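Local coordinates for protein chromatin structure-remodeling complex subunit RSC2 (Saccharomyces cerevisiae, PDB 4BB7) that serves as a subunit of the ATP-dependent RSC chromatin-remodeling complex, here represented by its histone H3-binding BAH domain, at residues I25-G30 and S98-K103; W32-N37 and P44-I49; N63-Y68 and G90-H95. One frame throughout, in Å; residues are numbered along the deposited sequence.

Contact 1 of 3, residues I25-G30 and S98-K103; sequences ISYHVG and SNLVGK
The phenol ring of Tyr27 is the tight part of this contact, lying buried against the start of strand 100-108. Its CG stands anti to the carbonyl carbon (chi1 -64°), which sends the ring across to meet Leu100 tip to tip. One methyl makes the closest touch: Leu100 CD1 sits over the ring face, 3.5 Å from the Tyr27 ring centroid and 16° off the ring normal, a close CH-pi contact. At the far end of the ring Tyr27 OH comes 3.3 Å from Gly102 CA.

The Lys103 side is looser and only partly buried. Its chain bends at chi2 and chi4, so that Lys103 CE passes obliquely beside the ring at 3.5 Å from Tyr27 CD2, while Ile25 CG2 touches the same chain at 4.0 Å from Lys103 CG. The ammonium makes a weak hydrogen bond, Lys103 NZ to Ser26 O at 2.9 Å, and has a long, weak ion pair with Asp31.

Strands 25-27 and 100-103 cross almost at right angles, 91°, with axes 8.4 Å apart, and meet through side chains, without backbone hydrogen bonds between them; strand 25-27 instead pairs with strand 20-22, while Tyr27 and Leu100 both reach Ala33 of strand 32-35.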
loop_
_atom_site.group_PDB
_atom_site.type_symbol
_atom_site.label_atom_id
_atom_site.label_comp_id
_atom_site.label_asym_id
_atom_site.label_seq_id
_atom_site.Cartn_x
_atom_site.Cartn_y
_atom_site.Cartn_z
ATOM N N ILE A 25 15.700 -16.899 9.192
ATOM C CA ILE A 25 16.391 -15.650 9.479
ATOM C C ILE A 25 15.425 -14.601 10.014
ATOM O O ILE A 25 14.357 -14.377 9.445
ATOM C CB ILE A 25 17.118 -15.109 8.237
ATOM C CG1 ILE A 25 18.336 -15.982 7.922
ATOM C CG2 ILE A 25 17.533 -13.654 8.448
ATOM C CD1 ILE A 25 19.060 -15.598 6.648
ATOM N N SER A 26 15.805 -13.964 11.115
ATOM C CA SER A 26 14.960 -12.956 11.740
ATOM C C SER A 26 15.188 -11.569 11.146
ATOM O O SER A 26 16.325 -11.121 10.996
ATOM C CB SER A 26 15.192 -12.928 13.251
ATOM O OG SER A 26 14.813 -14.158 13.842
ATOM N N TYR A 27 14.094 -10.897 10.811
ATOM C CA TYR A 27 14.149 -9.551 10.267
ATOM C C TYR A 27 13.396 -8.595 11.186
ATOM O O TYR A 27 12.288 -8.891 11.630
ATOM C CB TYR A 27 13.545 -9.521 8.862
ATOM C CG TYR A 27 14.311 -10.342 7.845
ATOM C CD1 TYR A 27 14.027 -11.690 7.652
ATOM C CD2 TYR A 27 15.316 -9.770 7.075
ATOM C CE1 TYR A 27 14.724 -12.443 6.724
ATOM C CE2 TYR A 27 16.016 -10.514 6.146
ATOM C CZ TYR A 27 15.716 -11.850 5.975
ATOM O OH TYR A 27 16.410 -12.593 5.054
ATOM N N HIS A 28 14.004 -7.451 11.475
ATOM C CA HIS A 28 13.386 -6.465 12.348
ATOM C C HIS A 28 13.397 -5.091 11.701
ATOM O O HIS A 28 14.167 -4.838 10.779
ATOM C CB HIS A 28 14.122 -6.405 13.683
ATOM C CG HIS A 28 14.169 -7.712 14.410
ATOM N ND1 HIS A 28 15.065 -8.709 14.089
ATOM C CD2 HIS A 28 13.435 -8.184 15.446
ATOM C CE1 HIS A 28 14.880 -9.740 14.895
ATOM N NE2 HIS A 28 13.899 -9.446 15.729
ATOM N N VAL A 29 12.543 -4.202 12.187
ATOM C CA VAL A 29 12.525 -2.833 11.690
ATOM C C VAL A 29 13.904 -2.205 11.867
ATOM O O VAL A 29 14.540 -2.369 12.906
ATOM C CB VAL A 29 11.464 -1.974 12.410
ATOM C CG1 VAL A 29 11.474 -0.552 11.873
ATOM C CG2 VAL A 29 10.089 -2.596 12.250
ATOM N N GLY A 30 14.363 -1.496 10.844
ATOM C CA GLY A 30 15.660 -0.852 10.890
ATOM C C GLY A 30 16.727 -1.736 10.281
ATOM O O GLY A 30 17.888 -1.338 10.168
ATOM N N SER A 98 7.774 -12.925 2.277
ATOM C CA SER A 98 8.308 -14.034 1.499
ATOM C C SER A 98 9.293 -13.545 0.429
ATOM O O SER A 98 10.055 -14.334 -0.129
ATOM C CB SER A 98 7.168 -14.833 0.866
ATOM O OG SER A 98 6.192 -13.962 0.319
ATOM N N ASN A 99 9.280 -12.242 0.155
ATOM C CA ASN A 99 10.200 -11.655 -0.817
ATOM C C ASN A 99 11.633 -11.549 -0.302
ATOM O O ASN A 99 12.578 -11.522 -1.090
ATOM C CB ASN A 99 9.717 -10.271 -1.268
ATOM C CG ASN A 99 8.423 -10.326 -2.055
ATOM O OD1 ASN A 99 8.042 -11.377 -2.573
ATOM N ND2 ASN A 99 7.741 -9.187 -2.154
ATOM N N LEU A 100 11.791 -11.474 1.017
ATOM C CA LEU A 100 13.117 -11.383 1.624
ATOM C C LEU A 100 13.968 -12.579 1.225
ATOM O O LEU A 100 13.576 -13.727 1.434
ATOM C CB LEU A 100 13.013 -11.315 3.149
ATOM C CG LEU A 100 12.417 -10.060 3.783
ATOM C CD1 LEU A 100 12.066 -10.322 5.237
ATOM C CD2 LEU A 100 13.375 -8.876 3.654
ATOM N N VAL A 101 15.137 -12.312 0.657
ATOM C CA VAL A 101 16.011 -13.390 0.209
ATOM C C VAL A 101 17.340 -13.402 0.957
ATOM O O VAL A 101 18.183 -14.263 0.714
ATOM C CB VAL A 101 16.261 -13.333 -1.311
ATOM C CG1 VAL A 101 14.955 -13.526 -2.065
ATOM C CG2 VAL A 101 16.915 -12.017 -1.700
ATOM N N GLY A 102 17.521 -12.456 1.873
ATOM C CA GLY A 102 18.727 -12.421 2.677
ATOM C C GLY A 102 18.966 -11.106 3.388
ATOM O O GLY A 102 18.300 -10.110 3.119
ATOM N N LYS A 103 19.919 -11.115 4.313
ATOM C CA LYS A 103 20.328 -9.906 5.016
ATOM C C LYS A 103 21.434 -9.202 4.245
ATOM O O LYS A 103 22.120 -9.815 3.423
ATOM C CB LYS A 103 20.852 -10.250 6.413
ATOM C CG LYS A 103 19.784 -10.565 7.440
ATOM C CD LYS A 103 19.062 -9.306 7.878
ATOM C CE LYS A 103 18.162 -9.578 9.071
ATOM N NZ LYS A 103 18.940 -9.998 10.271
#

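Contact 2 of 3, residues W32-N37 and P44-I49; sequences WALLRN and PIVGQI
Strands 32-35 and 45-49 run antiparallel with their axes 4.7 Å apart at closest approach and twisted to 135°, and two hydrogen-bonded pairs, Ala33 with Gly47 and Leu35 with Ile45, tie them through four backbone bonds. The Ala33 N to Gly47 O bond is the straightest, at 174° about the hydrogen and nearly along the C=O axis. The Ile45 N to Leu35 O bond, 2.8 Å long and beside Pro44, is the most bent of the four.

On the face carrying Trp32, Leu34, Val46 and Gln48, the dominant feature is an offset stack of an amide on an indole. Gln48 CG is anti to the backbone N and the chain stays extended, laying the amide over one face of the Trp32 ring with the two planes only 19° apart. Gln48 CB contributes a CH-pi contact 3.9 Å from the centroid of the Trp32 six-membered ring, and Gln48 OE1 lies 3.5 Å from Trp32 CH2. Farther along, Leu34 CB meets Pro44 CB at 3.6 Å.

The other face holds Ala33, Leu35 and Ile45, with Leu35 CB and Ile45 CB 4.1 Å apart; beyond it the Asn37 side chain crosses that of Ile45 at about a right angle, with Asn37 CB 3.7 Å from Ile45 CG1.

The buried amide is thus gripped in two ways, flat against the indole and through Gln48 NE2 to the carbonyl O of Gly30, which would fix its rotation. Asn37 OD1 likewise bonds to Asn39 N, so both polar side chains find partners in the chain just outside the ladder.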
loop_
_atom_site.group_PDB
_atom_site.type_symbol
_atom_site.label_atom_id
_atom_site.label_comp_id
_atom_site.label_asym_id
_atom_site.label_seq_id
_atom_site.Cartn_x
_atom_site.Cartn_y
_atom_site.Cartn_z
ATOM N N TRP A 32 18.718 -3.846 7.385
ATOM C CA TRP A 32 19.043 -3.817 5.963
ATOM C C TRP A 32 18.910 -5.223 5.387
ATOM O O TRP A 32 19.436 -6.182 5.950
ATOM C CB TRP A 32 20.464 -3.299 5.745
ATOM C CG TRP A 32 20.696 -1.916 6.269
ATOM C CD1 TRP A 32 21.247 -1.576 7.470
ATOM C CD2 TRP A 32 20.391 -0.683 5.605
ATOM N NE1 TRP A 32 21.304 -0.208 7.599
ATOM C CE2 TRP A 32 20.784 0.364 6.466
ATOM C CE3 TRP A 32 19.824 -0.362 4.369
ATOM C CZ2 TRP A 32 20.626 1.708 6.130
ATOM C CZ3 TRP A 32 19.672 0.977 4.036
ATOM C CH2 TRP A 32 20.071 1.993 4.914
ATOM N N ALA A 33 18.206 -5.356 4.269
ATOM C CA ALA A 33 18.027 -6.674 3.668
ATOM C C ALA A 33 17.901 -6.647 2.149
ATOM O O ALA A 33 17.882 -5.583 1.525
ATOM C CB ALA A 33 16.831 -7.387 4.287
ATOM N N LEU A 34 17.819 -7.840 1.570
ATOM C CA LEU A 34 17.684 -8.006 0.133
ATOM C C LEU A 34 16.286 -8.523 -0.207
ATOM O O LEU A 34 15.791 -9.477 0.403
ATOM C CB LEU A 34 18.744 -8.980 -0.382
ATOM C CG LEU A 34 20.170 -8.748 0.121
ATOM C CD1 LEU A 34 21.072 -9.926 -0.231
ATOM C CD2 LEU A 34 20.731 -7.446 -0.434
ATOM N N LEU A 35 15.650 -7.888 -1.184
ATOM C CA LEU A 35 14.316 -8.293 -1.604
ATOM C C LEU A 35 14.350 -8.799 -3.036
ATOM O O LEU A 35 15.069 -8.254 -3.875
ATOM C CB LEU A 35 13.333 -7.126 -1.467
ATOM C CG LEU A 35 12.988 -6.751 -0.024
ATOM C CD1 LEU A 35 12.547 -5.300 0.086
ATOM C CD2 LEU A 35 11.927 -7.694 0.537
ATOM N N ARG A 36 13.581 -9.847 -3.310
ATOM C CA ARG A 36 13.530 -10.417 -4.646
ATOM C C ARG A 36 13.151 -9.348 -5.664
ATOM O O ARG A 36 12.134 -8.676 -5.523
ATOM C CB ARG A 36 12.539 -11.580 -4.704
ATOM C CG ARG A 36 12.567 -12.349 -6.020
ATOM C CD ARG A 36 13.890 -13.079 -6.211
ATOM N NE ARG A 36 13.985 -14.258 -5.352
ATOM C CZ ARG A 36 15.050 -15.052 -5.278
ATOM N NH1 ARG A 36 16.130 -14.798 -6.007
ATOM N NH2 ARG A 36 15.034 -16.103 -4.469
ATOM N N ASN A 37 13.988 -9.185 -6.679
ATOM C CA ASN A 37 13.734 -8.205 -7.725
ATOM C C ASN A 37 13.188 -8.882 -8.977
ATOM O O ASN A 37 13.877 -9.689 -9.605
ATOM C CB ASN A 37 15.011 -7.423 -8.044
ATOM C CG ASN A 37 14.840 -6.477 -9.217
ATOM O OD1 ASN A 37 13.722 -6.108 -9.580
ATOM N ND2 ASN A 37 15.954 -6.078 -9.816
ATOM N N PRO A 44 19.284 -8.557 -6.233
ATOM C CA PRO A 44 18.209 -8.185 -5.307
ATOM C C PRO A 44 18.098 -6.687 -5.023
ATOM O O PRO A 44 19.091 -5.961 -5.049
ATOM C CB PRO A 44 18.583 -8.932 -4.022
ATOM C CG PRO A 44 19.454 -10.050 -4.475
ATOM C CD PRO A 44 20.231 -9.500 -5.621
ATOM N N ILE A 45 16.874 -6.240 -4.758
ATOM C CA ILE A 45 16.626 -4.888 -4.292
ATOM C C ILE A 45 17.265 -4.725 -2.926
ATOM O O ILE A 45 17.017 -5.525 -2.027
ATOM C CB ILE A 45 15.117 -4.624 -4.115
ATOM C CG1 ILE A 45 14.346 -4.953 -5.396
ATOM C CG2 ILE A 45 14.869 -3.187 -3.680
ATOM C CD1 ILE A 45 12.837 -4.855 -5.238
ATOM N N VAL A 46 18.087 -3.697 -2.759
ATOM C CA VAL A 46 18.594 -3.386 -1.436
ATOM C C VAL A 46 17.609 -2.456 -0.739
ATOM O O VAL A 46 17.249 -1.411 -1.277
ATOM C CB VAL A 46 19.978 -2.737 -1.488
ATOM C CG1 VAL A 46 20.503 -2.520 -0.080
ATOM C CG2 VAL A 46 20.935 -3.607 -2.284
ATOM N N GLY A 47 17.164 -2.848 0.450
ATOM C CA GLY A 47 16.200 -2.061 1.195
ATOM C C GLY A 47 16.388 -2.141 2.698
ATOM O O GLY A 47 17.124 -2.990 3.200
ATOM N N GLN A 48 15.728 -1.238 3.416
ATOM C CA GLN A 48 15.725 -1.265 4.874
ATOM C C GLN A 48 14.291 -1.355 5.388
ATOM O O GLN A 48 13.420 -0.615 4.936
ATOM C CB GLN A 48 16.412 -0.024 5.446
ATOM C CG GLN A 48 16.432 0.011 6.970
ATOM C CD GLN A 48 17.188 1.201 7.528
ATOM O OE1 GLN A 48 17.262 2.257 6.902
ATOM N NE2 GLN A 48 17.754 1.033 8.716
ATOM N N ILE A 49 14.051 -2.259 6.332
ATOM C CA ILE A 49 12.705 -2.470 6.860
ATOM C C ILE A 49 12.214 -1.338 7.773
ATOM O O ILE A 49 12.756 -1.116 8.853
ATOM C CB ILE A 49 12.611 -3.804 7.608
ATOM C CG1 ILE A 49 12.997 -4.951 6.670
ATOM C CG2 ILE A 49 11.209 -4.004 8.161
ATOM C CD1 ILE A 49 13.207 -6.275 7.370
#

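Contact 3 of 3, residues N63-Y68 and G90-H95; sequences NACWYY and GQYRDH
Trp66 is approached from two directions at once, over a face by Arg93 and at an edge by His95. Its side chain leaves the backbone with CG anti to the carbonyl carbon. Over the six-membered ring lies the aliphatic part of the arginine, with Arg93 CG 3.6 Å from the Trp66 six-membered ring centroid in a CH-pi contact. The guanidinium is tilted 31° to the indole; its NE bonds to Gln91 OE1 and its NH1 to Pro197 O, which should hold the chain over the ring. At the edge, Trp66 NE1 donates to His95 NE2 at 3.0 Å, and the atoms lie close to both ring planes. The imidazole nitrogen must therefore be the unprotonated one in this bond. With planes 57° apart the two rings meet rim to rim and do not stack.

On the opposite face of the sheet, Cys65 SG sits above the Tyr92 ring, 3.9 Å from the Tyr92 ring centroid, offset toward the rim, in a sulfur-aromatic contact. Asn63, with CG anti to the backbone N, lies with its amide nearly coplanar with the Tyr92 ring and its OD1 at the ring edge. Asn63 ND2 gives a straight bond to Asp94 OD1, 2.7 Å long, met nearly along the C-O axis, although amide and carboxylate planes are 73° apart. Pro56 of the second subunit packs on Tyr92.

Beneath these side chains Ala64 and Arg93 form a hydrogen-bonded pair, and Trp66 N bonds to Gln91 O at 2.9 Å. Such cross-strand ladders between twisted antiparallel strands build the sheet of the BAH domain, a member of the SH3 clan; here strand 87-96 forms one border of that sheet within the chain.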
loop_
_atom_site.group_PDB
_atom_site.type_symbol
_atom_site.label_atom_id
_atom_site.label_comp_id
_atom_site.label_asym_id
_atom_site.label_seq_id
_atom_site.Cartn_x
_atom_site.Cartn_y
_atom_site.Cartn_z
ATOM N N ASN A 63 7.308 -2.828 5.019
ATOM C CA ASN A 63 7.527 -1.640 4.215
ATOM C C ASN A 63 9.004 -1.264 4.192
ATOM O O ASN A 63 9.582 -0.884 5.216
ATOM C CB ASN A 63 6.681 -0.478 4.730
ATOM C CG ASN A 63 6.854 0.773 3.899
ATOM O OD1 ASN A 63 7.795 1.539 4.104
ATOM N ND2 ASN A 63 5.949 0.986 2.949
ATOM N N ALA A 64 9.617 -1.376 3.019
ATOM C CA ALA A 64 11.039 -1.088 2.875
ATOM C C ALA A 64 11.302 0.155 2.024
ATOM O O ALA A 64 10.576 0.432 1.069
ATOM C CB ALA A 64 11.761 -2.293 2.292
ATOM N N CYS A 65 12.339 0.906 2.390
ATOM C CA CYS A 65 12.803 2.022 1.578
ATOM C C CYS A 65 13.850 1.525 0.588
ATOM O O CYS A 65 14.919 1.058 0.985
ATOM C CB CYS A 65 13.392 3.129 2.451
ATOM S SG CYS A 65 13.911 4.610 1.527
ATOM N N TRP A 66 13.538 1.627 -0.700
ATOM C CA TRP A 66 14.418 1.118 -1.744
ATOM C C TRP A 66 15.698 1.928 -1.884
ATOM O O TRP A 66 15.710 3.139 -1.670
ATOM C CB TRP A 66 13.690 1.073 -3.091
ATOM C CG TRP A 66 12.689 -0.037 -3.203
ATOM C CD1 TRP A 66 12.452 -1.024 -2.292
ATOM C CD2 TRP A 66 11.787 -0.271 -4.291
ATOM N NE1 TRP A 66 11.459 -1.860 -2.745
ATOM C CE2 TRP A 66 11.035 -1.421 -3.970
ATOM C CE3 TRP A 66 11.544 0.378 -5.506
ATOM C CZ2 TRP A 66 10.057 -1.935 -4.819
ATOM C CZ3 TRP A 66 10.574 -0.136 -6.349
ATOM C CH2 TRP A 66 9.842 -1.281 -6.001
ATOM N N TYR A 67 16.776 1.238 -2.240
ATOM C CA TYR A 67 18.040 1.873 -2.581
ATOM C C TYR A 67 18.502 1.330 -3.927
ATOM O O TYR A 67 18.693 0.125 -4.081
ATOM C CB TYR A 67 19.095 1.592 -1.509
ATOM C CG TYR A 67 18.882 2.345 -0.216
ATOM C CD1 TYR A 67 17.744 2.134 0.557
ATOM C CD2 TYR A 67 19.828 3.251 0.246
ATOM C CE1 TYR A 67 17.547 2.815 1.744
ATOM C CE2 TYR A 67 19.641 3.935 1.435
ATOM C CZ TYR A 67 18.498 3.713 2.177
ATOM O OH TYR A 67 18.312 4.391 3.356
ATOM N N TYR A 68 18.669 2.216 -4.900
ATOM C CA TYR A 68 19.030 1.804 -6.252
ATOM C C TYR A 68 20.514 1.481 -6.386
ATOM O O TYR A 68 21.343 1.975 -5.622
ATOM C CB TYR A 68 18.656 2.890 -7.265
ATOM C CG TYR A 68 17.172 3.031 -7.515
ATOM C CD1 TYR A 68 16.268 2.110 -6.999
ATOM C CD2 TYR A 68 16.676 4.078 -8.280
ATOM C CE1 TYR A 68 14.908 2.234 -7.233
ATOM C CE2 TYR A 68 15.319 4.211 -8.519
ATOM C CZ TYR A 68 14.439 3.288 -7.992
ATOM O OH TYR A 68 13.089 3.418 -8.227
ATOM N N GLY A 90 13.080 7.685 -2.894
ATOM C CA GLY A 90 11.852 8.055 -2.223
ATOM C C GLY A 90 10.826 6.944 -2.286
ATOM O O GLY A 90 9.648 7.166 -2.025
ATOM N N GLN A 91 11.278 5.743 -2.629
ATOM C CA GLN A 91 10.382 4.601 -2.788
ATOM C C GLN A 91 10.201 3.802 -1.499
ATOM O O GLN A 91 11.068 3.021 -1.114
ATOM C CB GLN A 91 10.892 3.685 -3.900
ATOM C CG GLN A 91 10.987 4.358 -5.258
ATOM C CD GLN A 91 9.628 4.630 -5.870
ATOM O OE1 GLN A 91 8.659 3.913 -5.612
ATOM N NE2 GLN A 91 9.548 5.672 -6.687
ATOM N N TYR A 92 9.070 4.000 -0.831
ATOM C CA TYR A 92 8.723 3.184 0.328
ATOM C C TYR A 92 7.641 2.191 -0.079
ATOM O O TYR A 92 6.461 2.530 -0.127
ATOM C CB TYR A 92 8.270 4.058 1.501
ATOM C CG TYR A 92 9.328 5.046 1.952
ATOM C CD1 TYR A 92 9.557 6.217 1.241
ATOM C CD2 TYR A 92 10.099 4.805 3.080
ATOM C CE1 TYR A 92 10.523 7.125 1.642
ATOM C CE2 TYR A 92 11.070 5.706 3.490
ATOM C CZ TYR A 92 11.279 6.866 2.765
ATOM O OH TYR A 92 12.242 7.773 3.163
ATOM N N ARG A 93 8.058 0.968 -0.385
ATOM C CA ARG A 93 7.161 -0.026 -0.962
ATOM C C ARG A 93 6.801 -1.130 0.022
ATOM O O ARG A 93 7.563 -1.435 0.937
ATOM C CB ARG A 93 7.792 -0.642 -2.214
ATOM C CG ARG A 93 7.892 0.297 -3.408
ATOM C CD ARG A 93 6.513 0.725 -3.884
ATOM N NE ARG A 93 6.563 1.402 -5.175
ATOM C CZ ARG A 93 6.284 0.820 -6.336
ATOM N NH1 ARG A 93 5.927 -0.455 -6.374
ATOM N NH2 ARG A 93 6.356 1.515 -7.461
ATOM N N ASP A 94 5.633 -1.730 -0.181
ATOM C CA ASP A 94 5.188 -2.858 0.627
ATOM C C ASP A 94 5.532 -4.177 -0.059
ATOM O O ASP A 94 5.311 -4.332 -1.261
ATOM C CB ASP A 94 3.678 -2.787 0.868
ATOM C CG ASP A 94 3.274 -1.587 1.705
ATOM O OD1 ASP A 94 4.153 -0.998 2.368
ATOM O OD2 ASP A 94 2.074 -1.242 1.710
ATOM N N HIS A 95 6.075 -5.120 0.707
ATOM C CA HIS A 95 6.366 -6.447 0.186
ATOM C C HIS A 95 5.756 -7.533 1.066
ATOM O O HIS A 95 5.552 -7.332 2.265
ATOM C CB HIS A 95 7.873 -6.685 0.125
ATOM C CG HIS A 95 8.618 -5.711 -0.731
ATOM N ND1 HIS A 95 9.165 -6.060 -1.947
ATOM C CD2 HIS A 95 8.943 -4.411 -0.530
ATOM C CE1 HIS A 95 9.780 -5.012 -2.467
ATOM N NE2 HIS A 95 9.661 -3.999 -1.627
#

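Contacts 2 and 3 are buried and belong to two pairings of one sheet, 32-35 with 45-54 and 60-68 with 87-96, separated by the pairing of 45-54 with 60-68. That middle pairing joins them through backbone links such as Val46 O to Tyr67 N, and their centres lie about 8 Å apart. Contact 1, only partly buried, brings the small sheet of 20-22 and 25-27 against the six-stranded one, with about half the buried area (300 Å² against 613 and 577 Å²). It reaches contact 2 through Gly30, whose N and O meet Ile49 and Gln48. In contact 3 side chains bond to each other across the strands; contact 2 is bridged by backbone bonds alone, contact 1 by one weak side-chain-to-backbone bond.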